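Local atomic coordinates of cleavage stimulation factor 77 (Encephalitozoon cuniculi, PDB entry 2UY1), a protein that probably serves as a scaffold of the cleavage machinery that forms mRNA 3' ends, and may itself bind mRNA. Residues 217-222 and 233-238; 238-243 and 247-252. One frame throughout, in Å; residues are numbered along the deposited sequence.

Contact 1 (217-222 and 233-238)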
loop_
_atom_site.group_PDB
_atom_site.type_symbol
_atom_site.label_atom_id
_atom_site.label_comp_id
_atom_site.label_asym_id
_atom_site.label_seq_id
_atom_site.Cartn_x
_atom_site.Cartn_y
_atom_site.Cartn_z
ATOM N N PHE B 217 -12.616 -30.566 -3.807
ATOM C CA PHE B 217 -11.387 -30.249 -4.569
ATOM C C PHE B 217 -10.179 -31.077 -4.049
ATOM O O PHE B 217 -9.369 -31.513 -4.854
ATOM C CB PHE B 217 -11.086 -28.735 -4.552
ATOM C CG PHE B 217 -9.660 -28.365 -5.045
ATOM C CD1 PHE B 217 -9.443 -28.021 -6.367
ATOM C CD2 PHE B 217 -8.544 -28.400 -4.154
ATOM C CE1 PHE B 217 -8.138 -27.655 -6.820
ATOM C CE2 PHE B 217 -7.235 -28.098 -4.578
ATOM C CZ PHE B 217 -7.017 -27.746 -5.931
ATOM N N PHE B 218 -10.045 -31.249 -2.717
ATOM C CA PHE B 218 -8.923 -32.039 -2.147
ATOM C C PHE B 218 -8.884 -33.472 -2.714
ATOM O O PHE B 218 -7.852 -33.943 -3.210
ATOM C CB PHE B 218 -9.016 -32.220 -0.627
ATOM C CG PHE B 218 -8.925 -30.958 0.200
ATOM C CD1 PHE B 218 -8.353 -29.766 -0.277
ATOM C CD2 PHE B 218 -9.348 -31.006 1.519
ATOM C CE1 PHE B 218 -8.272 -28.610 0.539
ATOM C CE2 PHE B 218 -9.257 -29.879 2.327
ATOM C CZ PHE B 218 -8.734 -28.678 1.829
ATOM N N TYR B 219 -10.023 -34.154 -2.632
ATOM C CA TYR B 219 -10.189 -35.524 -3.167
ATOM C C TYR B 219 -10.062 -35.583 -4.670
ATOM O O TYR B 219 -9.395 -36.480 -5.213
ATOM C CB TYR B 219 -11.542 -36.115 -2.726
ATOM C CG TYR B 219 -11.642 -37.640 -2.801
ATOM C CD1 TYR B 219 -10.503 -38.433 -2.760
ATOM C CD2 TYR B 219 -12.877 -38.280 -2.797
ATOM C CE1 TYR B 219 -10.579 -39.816 -2.762
ATOM C CE2 TYR B 219 -12.978 -39.672 -2.852
ATOM C CZ TYR B 219 -11.851 -40.430 -2.821
ATOM O OH TYR B 219 -11.949 -41.810 -2.870
ATOM N N SER B 220 -10.709 -34.661 -5.372
ATOM C CA SER B 220 -10.581 -34.618 -6.827
ATOM C C SER B 220 -9.091 -34.598 -7.232
ATOM O O SER B 220 -8.654 -35.353 -8.121
ATOM C CB SER B 220 -11.311 -33.372 -7.363
ATOM O OG SER B 220 -11.049 -33.180 -8.762
ATOM N N GLU B 221 -8.328 -33.721 -6.559
ATOM C CA GLU B 221 -6.900 -33.531 -6.851
ATOM C C GLU B 221 -6.127 -34.784 -6.513
ATOM O O GLU B 221 -5.350 -35.234 -7.317
ATOM C CB GLU B 221 -6.306 -32.339 -6.128
ATOM C CG GLU B 221 -6.633 -30.963 -6.764
ATOM C CD GLU B 221 -6.141 -30.776 -8.196
ATOM O OE1 GLU B 221 -4.914 -30.614 -8.418
ATOM O OE2 GLU B 221 -6.988 -30.726 -9.112
ATOM N N TYR B 222 -6.404 -35.374 -5.353
ATOM C CA TYR B 222 -5.805 -36.657 -4.995
ATOM C C TYR B 222 -6.079 -37.706 -6.071
ATOM O O TYR B 222 -5.171 -38.404 -6.526
ATOM C CB TYR B 222 -6.305 -37.141 -3.641
ATOM C CG TYR B 222 -5.880 -38.561 -3.404
ATOM C CD1 TYR B 222 -4.546 -38.863 -3.108
ATOM C CD2 TYR B 222 -6.795 -39.610 -3.504
ATOM C CE1 TYR B 222 -4.131 -40.191 -2.889
ATOM C CE2 TYR B 222 -6.391 -40.931 -3.284
ATOM C CZ TYR B 222 -5.063 -41.214 -2.986
ATOM O OH TYR B 222 -4.655 -42.520 -2.788
ATOM N N LYS B 233 -14.195 -36.625 -11.345
ATOM C CA LYS B 233 -15.267 -35.826 -11.990
ATOM C C LYS B 233 -16.582 -36.062 -11.308
ATOM O O LYS B 233 -17.399 -35.167 -11.168
ATOM C CB LYS B 233 -15.409 -36.192 -13.480
ATOM C CG LYS B 233 -16.444 -35.324 -14.273
ATOM C CD LYS B 233 -16.161 -35.392 -15.782
ATOM C CE LYS B 233 -17.089 -34.537 -16.634
ATOM N NZ LYS B 233 -16.525 -34.225 -18.039
ATOM N N LYS B 234 -16.777 -37.297 -10.871
ATOM C CA LYS B 234 -17.976 -37.674 -10.176
ATOM C C LYS B 234 -18.027 -37.036 -8.796
ATOM O O LYS B 234 -19.094 -36.571 -8.379
ATOM C CB LYS B 234 -18.131 -39.213 -10.137
ATOM C CG LYS B 234 -18.737 -39.779 -11.444
ATOM C CD LYS B 234 -17.777 -40.619 -12.303
ATOM C CE LYS B 234 -18.542 -41.682 -13.151
ATOM N NZ LYS B 234 -17.737 -42.220 -14.339
ATOM N N VAL B 235 -16.872 -36.994 -8.109
ATOM C CA VAL B 235 -16.737 -36.325 -6.764
ATOM C C VAL B 235 -17.081 -34.810 -6.860
ATOM O O VAL B 235 -17.690 -34.256 -5.951
ATOM C CB VAL B 235 -15.297 -36.493 -6.146
ATOM C CG1 VAL B 235 -15.141 -35.699 -4.838
ATOM C CG2 VAL B 235 -14.962 -37.953 -5.881
ATOM N N VAL B 236 -16.688 -34.175 -7.966
ATOM C CA VAL B 236 -16.938 -32.743 -8.192
ATOM C C VAL B 236 -18.403 -32.468 -8.465
ATOM O O VAL B 236 -18.974 -31.521 -7.892
ATOM C CB VAL B 236 -16.110 -32.130 -9.327
ATOM C CG1 VAL B 236 -16.466 -30.650 -9.487
ATOM C CG2 VAL B 236 -14.620 -32.271 -9.049
ATOM N N GLU B 237 -18.997 -33.282 -9.352
ATOM C CA GLU B 237 -20.452 -33.235 -9.637
ATOM C C GLU B 237 -21.210 -33.372 -8.332
ATOM O O GLU B 237 -22.132 -32.631 -8.041
ATOM C CB GLU B 237 -20.827 -34.369 -10.588
ATOM C CG GLU B 237 -20.458 -34.051 -12.011
ATOM C CD GLU B 237 -20.340 -35.230 -12.945
ATOM O OE1 GLU B 237 -20.755 -36.356 -12.583
ATOM O OE2 GLU B 237 -19.844 -35.017 -14.086
ATOM N N ARG B 238 -20.769 -34.299 -7.498
ATOM C CA ARG B 238 -21.405 -34.476 -6.226
ATOM C C ARG B 238 -21.200 -33.253 -5.371
ATOM O O ARG B 238 -22.144 -32.785 -4.753
ATOM C CB ARG B 238 -20.818 -35.706 -5.564
ATOM C CG ARG B 238 -21.320 -35.959 -4.203
ATOM C CD ARG B 238 -20.923 -37.359 -3.866
ATOM N NE ARG B 238 -20.540 -37.414 -2.466
ATOM C CZ ARG B 238 -19.615 -38.230 -1.975
ATOM N NH1 ARG B 238 -18.965 -39.088 -2.774
ATOM N NH2 ARG B 238 -19.345 -38.176 -0.678
#

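Contact 2 (238-243 and 247-252)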
loop_
_atom_site.group_PDB
_atom_site.type_symbol
_atom_site.label_atom_id
_atom_site.label_comp_id
_atom_site.label_asym_id
_atom_site.label_seq_id
_atom_site.Cartn_x
_atom_site.Cartn_y
_atom_site.Cartn_z
ATOM N N ARG B 238 -20.769 -34.299 -7.498
ATOM C CA ARG B 238 -21.405 -34.476 -6.226
ATOM C C ARG B 238 -21.200 -33.253 -5.371
ATOM O O ARG B 238 -22.144 -32.785 -4.753
ATOM C CB ARG B 238 -20.818 -35.706 -5.564
ATOM C CG ARG B 238 -21.320 -35.959 -4.203
ATOM C CD ARG B 238 -20.923 -37.359 -3.866
ATOM N NE ARG B 238 -20.540 -37.414 -2.466
ATOM C CZ ARG B 238 -19.615 -38.230 -1.975
ATOM N NH1 ARG B 238 -18.965 -39.088 -2.774
ATOM N NH2 ARG B 238 -19.345 -38.176 -0.678
ATOM N N GLY B 239 -19.961 -32.710 -5.335
ATOM C CA GLY B 239 -19.701 -31.532 -4.570
ATOM C C GLY B 239 -20.551 -30.366 -5.013
ATOM O O GLY B 239 -20.992 -29.572 -4.203
ATOM N N ILE B 240 -20.779 -30.271 -6.305
ATOM C CA ILE B 240 -21.623 -29.204 -6.881
ATOM C C ILE B 240 -23.116 -29.310 -6.448
ATOM O O ILE B 240 -23.834 -28.291 -6.313
ATOM C CB ILE B 240 -21.503 -29.211 -8.403
ATOM C CG1 ILE B 240 -20.189 -28.558 -8.805
ATOM C CG2 ILE B 240 -22.623 -28.393 -9.060
ATOM C CD1 ILE B 240 -19.828 -28.755 -10.240
ATOM N N GLU B 241 -23.573 -30.533 -6.181
ATOM C CA GLU B 241 -24.917 -30.684 -5.747
ATOM C C GLU B 241 -25.047 -30.392 -4.248
ATOM O O GLU B 241 -26.140 -30.035 -3.797
ATOM C CB GLU B 241 -25.453 -32.061 -6.150
ATOM C CG GLU B 241 -25.871 -32.098 -7.602
ATOM C CD GLU B 241 -26.926 -31.007 -7.946
ATOM O OE1 GLU B 241 -27.864 -30.794 -7.132
ATOM O OE2 GLU B 241 -26.816 -30.364 -9.026
ATOM N N MET B 242 -23.933 -30.471 -3.496
ATOM C CA MET B 242 -24.011 -30.495 -2.030
ATOM C C MET B 242 -23.486 -29.251 -1.324
ATOM O O MET B 242 -23.830 -29.013 -0.164
ATOM C CB MET B 242 -23.324 -31.732 -1.428
ATOM C CG MET B 242 -23.939 -33.067 -1.770
ATOM S SD MET B 242 -25.551 -33.434 -1.004
ATOM C CE MET B 242 -25.184 -33.168 0.753
ATOM N N SER B 243 -22.632 -28.491 -1.999
ATOM C CA SER B 243 -22.079 -27.269 -1.448
ATOM C C SER B 243 -22.584 -26.159 -2.343
ATOM O O SER B 243 -23.242 -26.440 -3.343
ATOM C CB SER B 243 -20.556 -27.296 -1.492
ATOM O OG SER B 243 -20.063 -28.579 -1.161
ATOM N N PHE B 247 -16.796 -21.588 -7.056
ATOM C CA PHE B 247 -15.476 -22.280 -7.228
ATOM C C PHE B 247 -15.547 -23.665 -7.936
ATOM O O PHE B 247 -14.841 -23.915 -8.933
ATOM C CB PHE B 247 -14.712 -22.426 -5.874
ATOM C CG PHE B 247 -13.407 -23.161 -5.997
ATOM C CD1 PHE B 247 -12.192 -22.448 -6.189
ATOM C CD2 PHE B 247 -13.361 -24.557 -5.973
ATOM C CE1 PHE B 247 -10.996 -23.132 -6.317
ATOM C CE2 PHE B 247 -12.167 -25.247 -6.125
ATOM C CZ PHE B 247 -10.967 -24.535 -6.307
ATOM N N LEU B 248 -16.347 -24.575 -7.372
ATOM C CA LEU B 248 -16.366 -25.964 -7.845
ATOM C C LEU B 248 -16.909 -26.087 -9.241
ATOM O O LEU B 248 -16.527 -27.002 -9.944
ATOM C CB LEU B 248 -17.159 -26.905 -6.887
ATOM C CG LEU B 248 -16.454 -27.571 -5.717
ATOM C CD1 LEU B 248 -17.419 -28.562 -5.077
ATOM C CD2 LEU B 248 -15.204 -28.316 -6.089
ATOM N N SER B 249 -17.791 -25.166 -9.655
ATOM C CA SER B 249 -18.265 -25.144 -11.053
ATOM C C SER B 249 -17.205 -24.656 -12.023
ATOM O O SER B 249 -17.115 -25.168 -13.152
ATOM C CB SER B 249 -19.559 -24.332 -11.192
ATOM O OG SER B 249 -20.595 -24.904 -10.360
ATOM N N LEU B 250 -16.425 -23.651 -11.602
ATOM C CA LEU B 250 -15.310 -23.149 -12.398
ATOM C C LEU B 250 -14.203 -24.182 -12.596
ATOM O O LEU B 250 -13.653 -24.333 -13.712
ATOM C CB LEU B 250 -14.747 -21.829 -11.794
ATOM C CG LEU B 250 -15.660 -20.601 -11.705
ATOM C CD1 LEU B 250 -14.848 -19.340 -11.417
ATOM C CD2 LEU B 250 -16.439 -20.375 -12.969
ATOM N N TYR B 251 -13.869 -24.879 -11.505
ATOM C CA TYR B 251 -12.965 -26.001 -11.540
ATOM C C TYR B 251 -13.508 -27.192 -12.388
ATOM O O TYR B 251 -12.817 -27.779 -13.213
ATOM C CB TYR B 251 -12.741 -26.419 -10.104
ATOM C CG TYR B 251 -11.908 -27.667 -9.871
ATOM C CD1 TYR B 251 -10.496 -27.581 -9.796
ATOM C CD2 TYR B 251 -12.506 -28.909 -9.643
ATOM C CE1 TYR B 251 -9.710 -28.714 -9.541
ATOM C CE2 TYR B 251 -11.685 -30.068 -9.385
ATOM C CZ TYR B 251 -10.310 -29.946 -9.328
ATOM O OH TYR B 251 -9.511 -31.047 -9.064
ATOM N N TYR B 252 -14.754 -27.555 -12.164
ATOM C CA TYR B 252 -15.462 -28.489 -13.081
ATOM C C TYR B 252 -15.383 -28.051 -14.561
ATOM O O TYR B 252 -14.922 -28.789 -15.387
ATOM C CB TYR B 252 -16.930 -28.602 -12.607
ATOM C CG TYR B 252 -17.751 -29.739 -13.267
ATOM C CD1 TYR B 252 -17.420 -31.083 -13.063
ATOM C CD2 TYR B 252 -18.875 -29.444 -14.054
ATOM C CE1 TYR B 252 -18.182 -32.121 -13.687
ATOM C CE2 TYR B 252 -19.640 -30.454 -14.670
ATOM C CZ TYR B 252 -19.295 -31.790 -14.485
ATOM O OH TYR B 252 -20.088 -32.806 -15.089
#

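Contact 1 (217-222 and 233-238)
Y219 meets V235, and S220 meets V236, where helix 213-225 lies against helix 229-242; the backbones come closest at S220 and V235, whose CA atoms are 6.4 Å apart. Tracing Y219 outward, CB only brushes the valine, with V235 CG1 4.2 Å away. Because CG stands anti to the backbone N (chi1 -160°), the ring then passes across the valine at roughly a right angle. Its CD2 makes the closest approach, 3.7 Å from V235 CG2, with V235 CG1 at 4.0 Å, and CE2 still lies 4.0 Å from V235 CG2. Both methyls of V235 thus lie by the CD2 side of the tyrosine, CG2 approaching the ring obliquely. At the tip, OH has left the valine and is hydrogen-bonded to H199 ND1. One residue further along each helix, V236 CG2 rests 3.7 Å from S220 OG, a van der Waals contact of a methyl with a hydroxyl that is hydrogen-bonded to Y251 OH. No hydrogen bond joins the two segments. The pair is buried in the helical stack: the ring of H202 lies nearly parallel to that of Y219, N203 and L206 of helix 193-208 also touch the tyrosine, and helix 247-255 packs against V236 through Y251 and Y252.

Contact 2 (238-243 and 247-252)
G239 and I240 face L248 across an antiparallel pairing: the axes of the short portions 238-242 and 247-252 of helices 229-242 and 247-255 approach to 9.5 Å, their N-to-C directions are 157° apart, and the CA atoms of I240 and L248 are separated by 6.3 Å. This is an antiparallel helix pair joined by a short turn, in an all-helical array consistent with the HAT (half-a-TPR) fold of the Suf family. Helix 229-242 ends at M242, and S243 is the first residue outside helical angles, although S243 N still reaches back to G239 O at 3.0 Å, a carbonyl that also accepts from M242 N.

The absence of a side chain at G239 lets L248 CD1 lie against its main chain, 3.6 Å from G239 C. Next to it, the I240 and L248 side chains run antiparallel alongside each other, touching where I240 CG1 lies 3.9 Å from L248 CB. I240 reaches so far because CG1 stands anti to its own carbonyl carbon (chi1 -77°) and the chain continues extended to CD1 (chi2 168°); its tip thus comes nearer to the opposing helix than the start of the side chain would suggest. The I240 side chain runs about perpendicular to that of Y252, with I240 CD1 3.7 Å from Y252 CB and meeting the near part of the ring obliquely. S249 OG borders the same isoleucine tip, without any hydrogen bond across the interface. Around this packing, Y216 of helix 213-225 touches both L248 and S243, while E213 OE1 accepts a hydrogen bond from L248 N. I240 CD1 also lies 3.7 Å from L248 O, the carbonyl that accepts a backbone hydrogen bond from Y252 N.

Contacts 1 and 2 follow one another along the chain and share R238, so helix 229-242 packs on helix 213-225 with one part and on helix 247-255 with the next; their centres lie about 9 Å apart. Direct touches bind the three helices together. V236 spans both neighbours: while CG2 serves contact 1, V236 CG1 lies 3.7 Å from L248 O of contact 2. The rings of F217 and Y251 meet at about 65°, with F217 CD1 3.3 Å from Y251 CE1. Two probable hydrogen bonds add to this, E221 OE2 to Y251 OH at 2.5 Å and E237 OE2 to Y252 OH at 2.4 Å; both distances are very short, so their exact values are doubtful.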